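Local coordinates for amine oxidase domain-containing protein (PDB 3NRN), which is of unknown function but binds adenosine monophosphate and is probably an oxidoreductase of the flavin-containing amine oxidase type, at residues K31-G36 with L207-V212; V213-E218 with K246-D251; A15-A20 with E196-E201. One frame throughout, in Å; residues are numbered along the deposited sequence.

Contact 1 (K31-G36 with L207-V212). With AMP (adenosine monophosphate), chain B.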
loop_
_atom_site.group_PDB
_atom_site.type_symbol
_atom_site.label_atom_id
_atom_site.label_comp_id
_atom_site.label_asym_id
_atom_site.label_seq_id
_atom_site.Cartn_x
_atom_site.Cartn_y
_atom_site.Cartn_z
ATOM N N LYS A 31 -2.137 -17.573 -9.717
ATOM C CA LYS A 31 -1.180 -18.662 -9.588
ATOM C C LYS A 31 -1.391 -19.539 -8.358
ATOM O O LYS A 31 -1.356 -20.762 -8.459
ATOM C CB LYS A 31 0.232 -18.086 -9.574
ATOM C CG LYS A 31 1.342 -19.079 -9.360
ATOM C CD LYS A 31 2.669 -18.330 -9.235
ATOM C CE LYS A 31 3.820 -19.266 -8.929
ATOM N NZ LYS A 31 5.115 -18.530 -8.868
ATOM N N SER A 32 -1.596 -18.919 -7.199
ATOM C CA SER A 32 -1.798 -19.673 -5.968
ATOM C C SER A 32 -3.226 -20.218 -5.882
ATOM O O SER A 32 -4.024 -20.066 -6.814
ATOM C CB SER A 32 -1.500 -18.794 -4.748
ATOM O OG SER A 32 -2.574 -17.916 -4.481
ATOM N N ALA A 33 -3.544 -20.859 -4.760
ATOM C CA ALA A 33 -4.868 -21.439 -4.565
ATOM C C ALA A 33 -5.840 -20.454 -3.931
ATOM O O ALA A 33 -7.024 -20.752 -3.796
ATOM C CB ALA A 33 -4.761 -22.693 -3.706
HETATM N N MSE A 34 -5.333 -19.283 -3.547
HETATM C CA MSE A 34 -6.161 -18.260 -2.921
HETATM C C MSE A 34 -5.900 -16.880 -3.526
HETATM O O MSE A 34 -4.801 -16.589 -3.987
HETATM C CB MSE A 34 -5.901 -18.213 -1.407
HETATM C CG MSE A 34 -4.765 -17.281 -0.978
HETATM SE SE MSE A 34 -4.557 -17.171 0.825
HETATM C CE MSE A 34 -6.049 -16.261 1.303
ATOM N N ILE A 35 -6.922 -16.032 -3.515
ATOM C CA ILE A 35 -6.813 -14.684 -4.061
ATOM C C ILE A 35 -6.515 -13.685 -2.948
ATOM O O ILE A 35 -6.612 -14.019 -1.770
ATOM C CB ILE A 35 -8.128 -14.266 -4.765
ATOM C CG1 ILE A 35 -9.291 -14.291 -3.767
ATOM C CG2 ILE A 35 -8.419 -15.210 -5.919
ATOM C CD1 ILE A 35 -10.626 -13.857 -4.358
ATOM N N GLY A 36 -6.135 -12.465 -3.322
ATOM C CA GLY A 36 -5.865 -11.449 -2.318
ATOM C C GLY A 36 -4.428 -10.980 -2.223
ATOM O O GLY A 36 -4.162 -9.872 -1.748
ATOM N N LEU A 207 -9.980 -17.809 -11.769
ATOM C CA LEU A 207 -9.385 -19.137 -11.799
ATOM C C LEU A 207 -8.078 -19.244 -11.020
ATOM O O LEU A 207 -7.061 -18.656 -11.398
ATOM C CB LEU A 207 -9.163 -19.548 -13.257
ATOM C CG LEU A 207 -10.380 -19.288 -14.155
ATOM C CD1 LEU A 207 -10.029 -19.555 -15.608
ATOM C CD2 LEU A 207 -11.540 -20.168 -13.708
ATOM N N THR A 208 -8.114 -20.001 -9.926
ATOM C CA THR A 208 -6.932 -20.196 -9.095
ATOM C C THR A 208 -6.085 -21.350 -9.634
ATOM O O THR A 208 -6.551 -22.167 -10.431
ATOM C CB THR A 208 -7.311 -20.498 -7.634
ATOM O OG1 THR A 208 -8.263 -21.567 -7.599
ATOM C CG2 THR A 208 -7.899 -19.261 -6.966
ATOM N N ARG A 209 -4.838 -21.406 -9.189
ATOM C CA ARG A 209 -3.903 -22.429 -9.635
ATOM C C ARG A 209 -3.666 -22.319 -11.138
ATOM O O ARG A 209 -3.478 -23.322 -11.825
ATOM C CB ARG A 209 -4.410 -23.832 -9.277
ATOM C CG ARG A 209 -4.417 -24.115 -7.779
ATOM C CD ARG A 209 -4.556 -25.610 -7.494
ATOM N NE ARG A 209 -4.481 -25.917 -6.067
ATOM C CZ ARG A 209 -5.458 -25.687 -5.193
ATOM N NH1 ARG A 209 -6.603 -25.150 -5.594
ATOM N NH2 ARG A 209 -5.287 -25.985 -3.911
ATOM N N LYS A 210 -3.693 -21.087 -11.642
ATOM C CA LYS A 210 -3.446 -20.827 -13.056
ATOM C C LYS A 210 -2.235 -19.912 -13.115
ATOM O O LYS A 210 -2.345 -18.705 -12.895
ATOM C CB LYS A 210 -4.647 -20.141 -13.710
ATOM C CG LYS A 210 -5.885 -21.005 -13.786
ATOM C CD LYS A 210 -5.638 -22.240 -14.633
ATOM C CE LYS A 210 -6.774 -23.231 -14.477
ATOM N NZ LYS A 210 -6.444 -24.542 -15.096
ATOM N N GLU A 211 -1.075 -20.494 -13.394
ATOM C CA GLU A 211 0.153 -19.725 -13.463
ATOM C C GLU A 211 0.409 -19.277 -14.887
ATOM O O GLU A 211 0.623 -20.106 -15.770
ATOM C CB GLU A 211 1.333 -20.568 -12.994
ATOM C CG GLU A 211 2.640 -19.806 -12.954
ATOM C CD GLU A 211 3.830 -20.713 -12.753
ATOM O OE1 GLU A 211 3.675 -21.739 -12.061
ATOM O OE2 GLU A 211 4.921 -20.396 -13.275
ATOM N N VAL A 212 0.385 -17.971 -15.116
ATOM C CA VAL A 212 0.643 -17.461 -16.453
ATOM C C VAL A 212 2.135 -17.570 -16.754
ATOM O O VAL A 212 2.971 -17.222 -15.920
ATOM C CB VAL A 212 0.200 -15.986 -16.584
ATOM C CG1 VAL A 212 0.537 -15.458 -17.983
ATOM C CG2 VAL A 212 -1.285 -15.879 -16.330
HETATM P P AMP B . 0.146 -8.736 -5.019
HETATM O O1P AMP B . -0.216 -7.749 -6.111
HETATM O O2P AMP B . 1.663 -8.912 -4.982
HETATM O O3P AMP B . -0.540 -8.509 -3.732
HETATM O "O5'" AMP B . -0.400 -10.072 -5.708
HETATM C "C5'" AMP B . -0.083 -10.336 -7.080
HETATM C "C4'" AMP B . -0.729 -11.694 -7.318
HETATM O "O4'" AMP B . -0.213 -12.325 -8.493
HETATM C "C3'" AMP B . -0.545 -12.688 -6.181
HETATM O "O3'" AMP B . -1.888 -13.090 -5.844
HETATM C "C2'" AMP B . 0.279 -13.816 -6.838
HETATM O "O2'" AMP B . 0.036 -15.149 -6.347
HETATM C "C1'" AMP B . -0.188 -13.698 -8.277
HETATM N N9 AMP B . 0.792 -14.127 -9.295
HETATM C C8 AMP B . 2.134 -13.912 -9.302
HETATM N N7 AMP B . 2.667 -14.388 -10.457
HETATM C C5 AMP B . 1.655 -14.834 -11.214
HETATM C C6 AMP B . 1.563 -15.464 -12.539
HETATM N N6 AMP B . 2.709 -15.667 -13.245
HETATM N N1 AMP B . 0.322 -15.794 -12.971
HETATM C C2 AMP B . -0.807 -15.525 -12.226
HETATM N N3 AMP B . -0.796 -15.001 -10.973
HETATM C C4 AMP B . 0.407 -14.658 -10.452
#
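Lys31 and Glu211 lie side by side, their chains running the same way, and Lys31 CB lies over the face of the adenine of AMP, 3.5 Å from both N3 and C4. CG stands anti to the backbone N (chi1 176°), which sets it 3.9 Å from Glu211 CG, and CD stays within van der Waals range of that same carbon while also nearing N7 of the base. CE comes 4.0 Å from Glu211 OE1. The amine stops short of a salt bridge, with NZ still 4.8 Å from OE1, so at most a loose electrostatic attraction is likely at the tips; OE1 has a long, weak ion pair with Arg225. The base itself is read by backbone: Val212 N donates to AMP N1 and AMP N6 donates to Val212 O, each over 3.1 Å, a pairing that suits the N1/N6 edge of adenine and probably helps select it.

Behind the nucleotide the two loops are tied by Arg209 N, which reaches Ser32 O at 2.8 Å and 156°, coming from above the carbonyl plane. The Arg209 guanidinium has the Ala33 methyl over one face, displaced toward the rim. Thr208 CG2 faces the Ala33 carbonyl, its O 3.6 Å away. Ser32 OG accepts from the N of selenomethionine Met34 in an ST turn and is also hydrogen-bonded to OE2 of Glu30, which itself binds AMP.

Segment 31-36 leaves strand 25-29 and segment 207-212 leads out of the neighbouring parallel strand 205-207, so the contact lies at the ends of adjacent strands, as expected of a Rossmann-type nucleotide site; Ile35 packs on Ile192 and Glu196 of helix 188-200, while Lys210 and Val212 lean on Leu29 of strand 25-29.

Contact 2 (V213-E218 with K246-D251)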
loop_
_atom_site.group_PDB
_atom_site.type_symbol
_atom_site.label_atom_id
_atom_site.label_comp_id
_atom_site.label_asym_id
_atom_site.label_seq_id
_atom_site.Cartn_x
_atom_site.Cartn_y
_atom_site.Cartn_z
ATOM N N VAL A 213 2.473 -18.063 -17.941
ATOM C CA VAL A 213 3.875 -18.197 -18.318
ATOM C C VAL A 213 4.205 -17.375 -19.554
ATOM O O VAL A 213 5.365 -17.227 -19.924
ATOM C CB VAL A 213 4.252 -19.674 -18.588
ATOM C CG1 VAL A 213 3.956 -20.513 -17.354
ATOM C CG2 VAL A 213 3.490 -20.206 -19.782
ATOM N N GLU A 214 3.182 -16.815 -20.184
ATOM C CA GLU A 214 3.411 -16.037 -21.383
ATOM C C GLU A 214 2.255 -15.123 -21.729
ATOM O O GLU A 214 1.106 -15.559 -21.789
ATOM C CB GLU A 214 3.656 -16.977 -22.565
ATOM C CG GLU A 214 4.124 -16.286 -23.840
ATOM C CD GLU A 214 4.090 -17.219 -25.042
ATOM O OE1 GLU A 214 4.401 -18.420 -24.873
ATOM O OE2 GLU A 214 3.759 -16.754 -26.155
ATOM N N ILE A 215 2.564 -13.849 -21.946
ATOM C CA ILE A 215 1.552 -12.883 -22.359
ATOM C C ILE A 215 2.035 -12.557 -23.764
ATOM O O ILE A 215 2.958 -11.763 -23.941
ATOM C CB ILE A 215 1.566 -11.599 -21.494
ATOM C CG1 ILE A 215 1.273 -11.945 -20.033
ATOM C CG2 ILE A 215 0.525 -10.614 -22.009
ATOM C CD1 ILE A 215 1.322 -10.744 -19.082
ATOM N N ASN A 216 1.436 -13.202 -24.759
ATOM C CA ASN A 216 1.855 -12.991 -26.136
ATOM C C ASN A 216 1.179 -11.773 -26.752
ATOM O O ASN A 216 -0.003 -11.805 -27.070
ATOM C CB ASN A 216 1.558 -14.237 -26.972
ATOM C CG ASN A 216 2.183 -14.172 -28.354
ATOM O OD1 ASN A 216 2.157 -13.128 -29.011
ATOM N ND2 ASN A 216 2.739 -15.292 -28.808
ATOM N N ILE A 217 1.952 -10.704 -26.922
ATOM C CA ILE A 217 1.461 -9.444 -27.487
ATOM C C ILE A 217 0.991 -9.521 -28.934
ATOM O O ILE A 217 -0.014 -8.916 -29.297
ATOM C CB ILE A 217 2.544 -8.345 -27.396
ATOM C CG1 ILE A 217 2.859 -8.072 -25.931
ATOM C CG2 ILE A 217 2.076 -7.072 -28.075
ATOM C CD1 ILE A 217 1.644 -7.792 -25.120
ATOM N N GLU A 218 1.722 -10.249 -29.765
ATOM C CA GLU A 218 1.339 -10.381 -31.163
ATOM C C GLU A 218 0.031 -11.159 -31.334
ATOM O O GLU A 218 -0.846 -10.751 -32.095
ATOM C CB GLU A 218 2.462 -11.062 -31.947
ATOM C CG GLU A 218 3.730 -10.227 -32.051
ATOM C CD GLU A 218 4.825 -10.922 -32.841
ATOM O OE1 GLU A 218 4.546 -11.373 -33.972
ATOM O OE2 GLU A 218 5.965 -11.012 -32.336
ATOM N N LYS A 246 9.182 -10.062 -18.251
ATOM C CA LYS A 246 9.574 -11.448 -18.504
ATOM C C LYS A 246 8.468 -12.263 -19.187
ATOM O O LYS A 246 8.742 -13.090 -20.059
ATOM C CB LYS A 246 9.971 -12.131 -17.191
ATOM C CG LYS A 246 10.257 -13.617 -17.343
ATOM C CD LYS A 246 10.416 -14.309 -15.999
ATOM C CE LYS A 246 10.666 -15.801 -16.178
ATOM N NZ LYS A 246 10.792 -16.514 -14.876
ATOM N N LEU A 247 7.216 -12.037 -18.796
ATOM C CA LEU A 247 6.104 -12.780 -19.388
ATOM C C LEU A 247 5.848 -12.368 -20.823
ATOM O O LEU A 247 5.432 -13.174 -21.658
ATOM C CB LEU A 247 4.825 -12.578 -18.567
ATOM C CG LEU A 247 4.815 -13.214 -17.171
ATOM C CD1 LEU A 247 3.519 -12.866 -16.457
ATOM C CD2 LEU A 247 4.962 -14.734 -17.287
ATOM N N ILE A 248 6.099 -11.099 -21.106
ATOM C CA ILE A 248 5.896 -10.563 -22.438
ATOM C C ILE A 248 7.086 -10.866 -23.333
ATOM O O ILE A 248 6.919 -11.265 -24.485
ATOM C CB ILE A 248 5.689 -9.037 -22.381
ATOM C CG1 ILE A 248 4.297 -8.727 -21.819
ATOM C CG2 ILE A 248 5.895 -8.438 -23.761
ATOM C CD1 ILE A 248 4.063 -7.266 -21.522
ATOM N N GLY A 249 8.284 -10.672 -22.789
ATOM C CA GLY A 249 9.500 -10.897 -23.554
ATOM C C GLY A 249 10.281 -9.599 -23.649
ATOM O O GLY A 249 9.759 -8.567 -24.087
ATOM N N ARG A 250 11.540 -9.657 -23.237
ATOM C CA ARG A 250 12.429 -8.501 -23.238
ATOM C C ARG A 250 12.581 -7.766 -24.568
ATOM O O ARG A 250 12.750 -6.547 -24.584
ATOM C CB ARG A 250 13.816 -8.920 -22.745
ATOM C CG ARG A 250 13.838 -9.450 -21.325
ATOM C CD ARG A 250 15.247 -9.931 -20.957
ATOM N NE ARG A 250 16.233 -8.850 -20.886
ATOM C CZ ARG A 250 16.347 -8.005 -19.867
ATOM N NH1 ARG A 250 15.537 -8.098 -18.819
ATOM N NH2 ARG A 250 17.282 -7.070 -19.889
ATOM N N ASP A 251 12.524 -8.499 -25.676
ATOM C CA ASP A 251 12.685 -7.895 -26.996
ATOM C C ASP A 251 11.643 -6.843 -27.352
ATOM O O ASP A 251 11.852 -6.036 -28.262
ATOM C CB ASP A 251 12.691 -8.976 -28.082
ATOM C CG ASP A 251 13.928 -9.850 -28.024
ATOM O OD1 ASP A 251 14.922 -9.430 -27.399
ATOM O OD2 ASP A 251 13.909 -10.952 -28.612
HETATM O O HOH W 1 4.708 -10.963 -26.295
#
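Ile215, Ile217 and Ile248 share one water, gripped by three backbone groups. It donates to Ile215 O and to Ile248 O, and it accepts from Ile217 N at 2.8 Å. Both of its hydrogens and one lone pair are therefore used, which should fix its orientation between the strand end and the last turn of helix 241-248. A direct bond lies alongside: Ile215 N donates to Leu247 O over 3.0 Å, nearly straight at 173°, although the donor stands 57° above the carbonyl plane. The same oxygen also receives a CA-H contact from Glu214, and Ile215 O receives one from Ile248 CA at 3.5 Å, so the two backbones engage in both directions.

Apolar groups fill in beneath. The side chains of Ile215 and Leu247 cross obliquely, with Ile215 CG1 3.9 Å from Leu247 CB and the CD1 methyls of both residues touching. Leu247 CD2 sits against the carbonyl of Val213, 3.6 Å from its C. Ile248 divides its branches: CG1, anti to its own carbonyl carbon (chi1 -73°), meets Ile215 CB, whereas CG2 lies 3.7 Å from Ile217 CG1. Val374 of strand 374-376 touches all three isoleucines. On the strand's other flank Val213 and Glu214 both face Tyr223, forming a classic beta bulge.

Gly249, the first residue to leave helical geometry, takes a positive phi. Carbonyls at a helix C-terminus lack the next turn's N-H groups, and here Leu247 O and Ile248 O find their donors in the strand and in the water. The chemistry thus implies a helix end docked on an edge strand through backbone polarity, sealed by branched aliphatic side chains and independent of any charged pair across the interface.

Contact 3 (A15-A20 with E196-E201)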
loop_
_atom_site.group_PDB
_atom_site.type_symbol
_atom_site.label_atom_id
_atom_site.label_comp_id
_atom_site.label_asym_id
_atom_site.label_seq_id
_atom_site.Cartn_x
_atom_site.Cartn_y
_atom_site.Cartn_z
ATOM N N ALA A 15 -9.236 -3.631 -10.701
ATOM C CA ALA A 15 -9.413 -3.438 -12.134
ATOM C C ALA A 15 -10.462 -4.397 -12.694
ATOM O O ALA A 15 -11.322 -3.996 -13.480
ATOM C CB ALA A 15 -8.092 -3.637 -12.846
ATOM N N GLY A 16 -10.382 -5.662 -12.286
ATOM C CA GLY A 16 -11.329 -6.657 -12.759
ATOM C C GLY A 16 -12.753 -6.316 -12.357
ATOM O O GLY A 16 -13.697 -6.478 -13.134
ATOM N N ALA A 17 -12.913 -5.841 -11.133
ATOM C CA ALA A 17 -14.223 -5.479 -10.639
ATOM C C ALA A 17 -14.775 -4.276 -11.405
ATOM O O ALA A 17 -15.928 -4.283 -11.834
ATOM C CB ALA A 17 -14.143 -5.164 -9.157
ATOM N N PHE A 18 -13.953 -3.245 -11.584
ATOM C CA PHE A 18 -14.405 -2.043 -12.287
ATOM C C PHE A 18 -14.850 -2.356 -13.707
ATOM O O PHE A 18 -15.910 -1.903 -14.156
ATOM C CB PHE A 18 -13.294 -0.984 -12.340
ATOM C CG PHE A 18 -13.734 0.326 -12.945
ATOM C CD1 PHE A 18 -14.275 1.330 -12.146
ATOM C CD2 PHE A 18 -13.639 0.545 -14.320
ATOM C CE1 PHE A 18 -14.716 2.541 -12.712
ATOM C CE2 PHE A 18 -14.077 1.749 -14.899
ATOM C CZ PHE A 18 -14.618 2.749 -14.089
ATOM N N LEU A 19 -14.034 -3.133 -14.411
ATOM C CA LEU A 19 -14.319 -3.491 -15.789
ATOM C C LEU A 19 -15.493 -4.458 -15.928
ATOM O O LEU A 19 -16.271 -4.358 -16.877
ATOM C CB LEU A 19 -13.061 -4.073 -16.440
ATOM C CG LEU A 19 -11.903 -3.076 -16.586
ATOM C CD1 LEU A 19 -10.655 -3.788 -17.085
ATOM C CD2 LEU A 19 -12.302 -1.956 -17.552
ATOM N N ALA A 20 -15.630 -5.389 -14.988
ATOM C CA ALA A 20 -16.738 -6.344 -15.041
ATOM C C ALA A 20 -18.040 -5.573 -14.848
ATOM O O ALA A 20 -19.040 -5.833 -15.520
ATOM C CB ALA A 20 -16.588 -7.387 -13.957
ATOM N N GLU A 196 -14.284 -9.887 -5.079
ATOM C CA GLU A 196 -14.540 -11.207 -5.653
ATOM C C GLU A 196 -16.031 -11.358 -5.963
ATOM O O GLU A 196 -16.411 -11.875 -7.020
ATOM C CB GLU A 196 -14.101 -12.314 -4.677
ATOM C CG GLU A 196 -14.561 -13.717 -5.079
ATOM C CD GLU A 196 -14.010 -14.809 -4.168
ATOM O OE1 GLU A 196 -14.152 -14.698 -2.936
ATOM O OE2 GLU A 196 -13.436 -15.786 -4.686
ATOM N N ARG A 197 -16.873 -10.905 -5.041
ATOM C CA ARG A 197 -18.318 -10.990 -5.237
ATOM C C ARG A 197 -18.755 -10.146 -6.428
ATOM O O ARG A 197 -19.582 -10.572 -7.231
ATOM C CB ARG A 197 -19.060 -10.507 -3.985
ATOM C CG ARG A 197 -20.559 -10.267 -4.201
ATOM C CD ARG A 197 -21.213 -9.625 -2.982
ATOM N NE ARG A 197 -20.855 -8.214 -2.828
ATOM C CZ ARG A 197 -21.245 -7.246 -3.653
ATOM N NH1 ARG A 197 -22.007 -7.528 -4.700
ATOM N NH2 ARG A 197 -20.885 -5.988 -3.430
ATOM N N ILE A 198 -18.197 -8.944 -6.536
ATOM C CA ILE A 198 -18.559 -8.037 -7.616
ATOM C C ILE A 198 -18.179 -8.586 -8.983
ATOM O O ILE A 198 -18.917 -8.413 -9.959
ATOM C CB ILE A 198 -17.907 -6.657 -7.412
ATOM C CG1 ILE A 198 -18.493 -5.997 -6.162
ATOM C CG2 ILE A 198 -18.121 -5.788 -8.641
ATOM C CD1 ILE A 198 -17.724 -4.783 -5.691
ATOM N N ILE A 199 -17.027 -9.237 -9.055
ATOM C CA ILE A 199 -16.566 -9.818 -10.310
ATOM C C ILE A 199 -17.440 -11.012 -10.712
ATOM O O ILE A 199 -17.825 -11.158 -11.875
ATOM C CB ILE A 199 -15.102 -10.311 -10.190
ATOM C CG1 ILE A 199 -14.171 -9.126 -9.936
ATOM C CG2 ILE A 199 -14.675 -11.032 -11.472
ATOM C CD1 ILE A 199 -12.723 -9.528 -9.703
HETATM N N MSE A 200 -17.751 -11.864 -9.742
HETATM C CA MSE A 200 -18.553 -13.046 -10.025
HETATM C C MSE A 200 -20.007 -12.711 -10.348
HETATM O O MSE A 200 -20.642 -13.404 -11.138
HETATM C CB MSE A 200 -18.469 -14.026 -8.853
HETATM C CG MSE A 200 -17.042 -14.496 -8.563
HETATM SE SE MSE A 200 -16.257 -15.343 -9.973
HETATM C CE MSE A 200 -15.623 -14.010 -10.921
ATOM N N GLU A 201 -20.531 -11.643 -9.756
ATOM C CA GLU A 201 -21.911 -11.260 -10.025
ATOM C C GLU A 201 -22.018 -10.433 -11.301
ATOM O O GLU A 201 -23.108 -10.056 -11.720
ATOM C CB GLU A 201 -22.492 -10.491 -8.834
ATOM C CG GLU A 201 -22.346 -11.249 -7.522
ATOM C CD GLU A 201 -23.191 -10.687 -6.396
ATOM O OE1 GLU A 201 -23.386 -9.455 -6.341
ATOM O OE2 GLU A 201 -23.647 -11.489 -5.552
#
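Gly16 opens the contact with its bare backbone: its carbonyl C lies 4.0 Å from Ile199 CG1, and a CB at this position would come within about 3.4 Å of Ile199 CD1, a tight fit. Ala17 follows as the point of closest backbone approach. Its CA is 3.7 Å from Ile199 CG1, its N is equally near that carbon, and its CB touches both CG1 of Ile199 and, at 4.1 Å, CG2 of Ile198. Ile199 turns CG1 anti to its own carbonyl carbon (chi1 -64°), and from there the chain end reaches over the Gly16-Ala17 peptide. One turn on, Ala20 directs its methyl at the second helix and stands 4.4 Å from Ile199 CA. An alanine in place of Ile199 would probably open a gap against the Gly16-Ala17 backbone, since CG1 and CD1 make those contacts.

Small residues on one helix let the short axes come within 8.4 Å at an angle of 35°, without any hydrogen bond between them. Leu72 of helix 64-72 covers Ala17 and Ile198, and Ile206 of strand 205-207 backs Ile199. Helix 10-21 follows strand 2-6 across a turn whose glycines fit a GxGxxG pattern that runs into the helix, so this close helix pair, buried beside the parallel sheet, is consistent with the Rossmann-like dinucleotide-binding fold of flavin-containing amine oxidases.

Contacts 1 and 3 interlock along the chain: 15-20 and 31-36 come first, and then 196-201 and 207-212 return to them in the same order, bringing helix 188-200 and strand 205-207 beside the N-terminal strands of the parallel sheet and helix 10-21. Their centres are 16 Å apart, and they touch through Ile35 and Glu196. Contact 2 follows in series, its strand 212-216 beginning at Val212, the last residue of contact 1; its centre is 19 Å from that of contact 1, and Leu247 packs on Val212. Contacts 2 and 3 do not meet, their nearest atoms being about 13 Å apart. Contact 1, which holds AMP, thus links the two within one nucleotide-binding region.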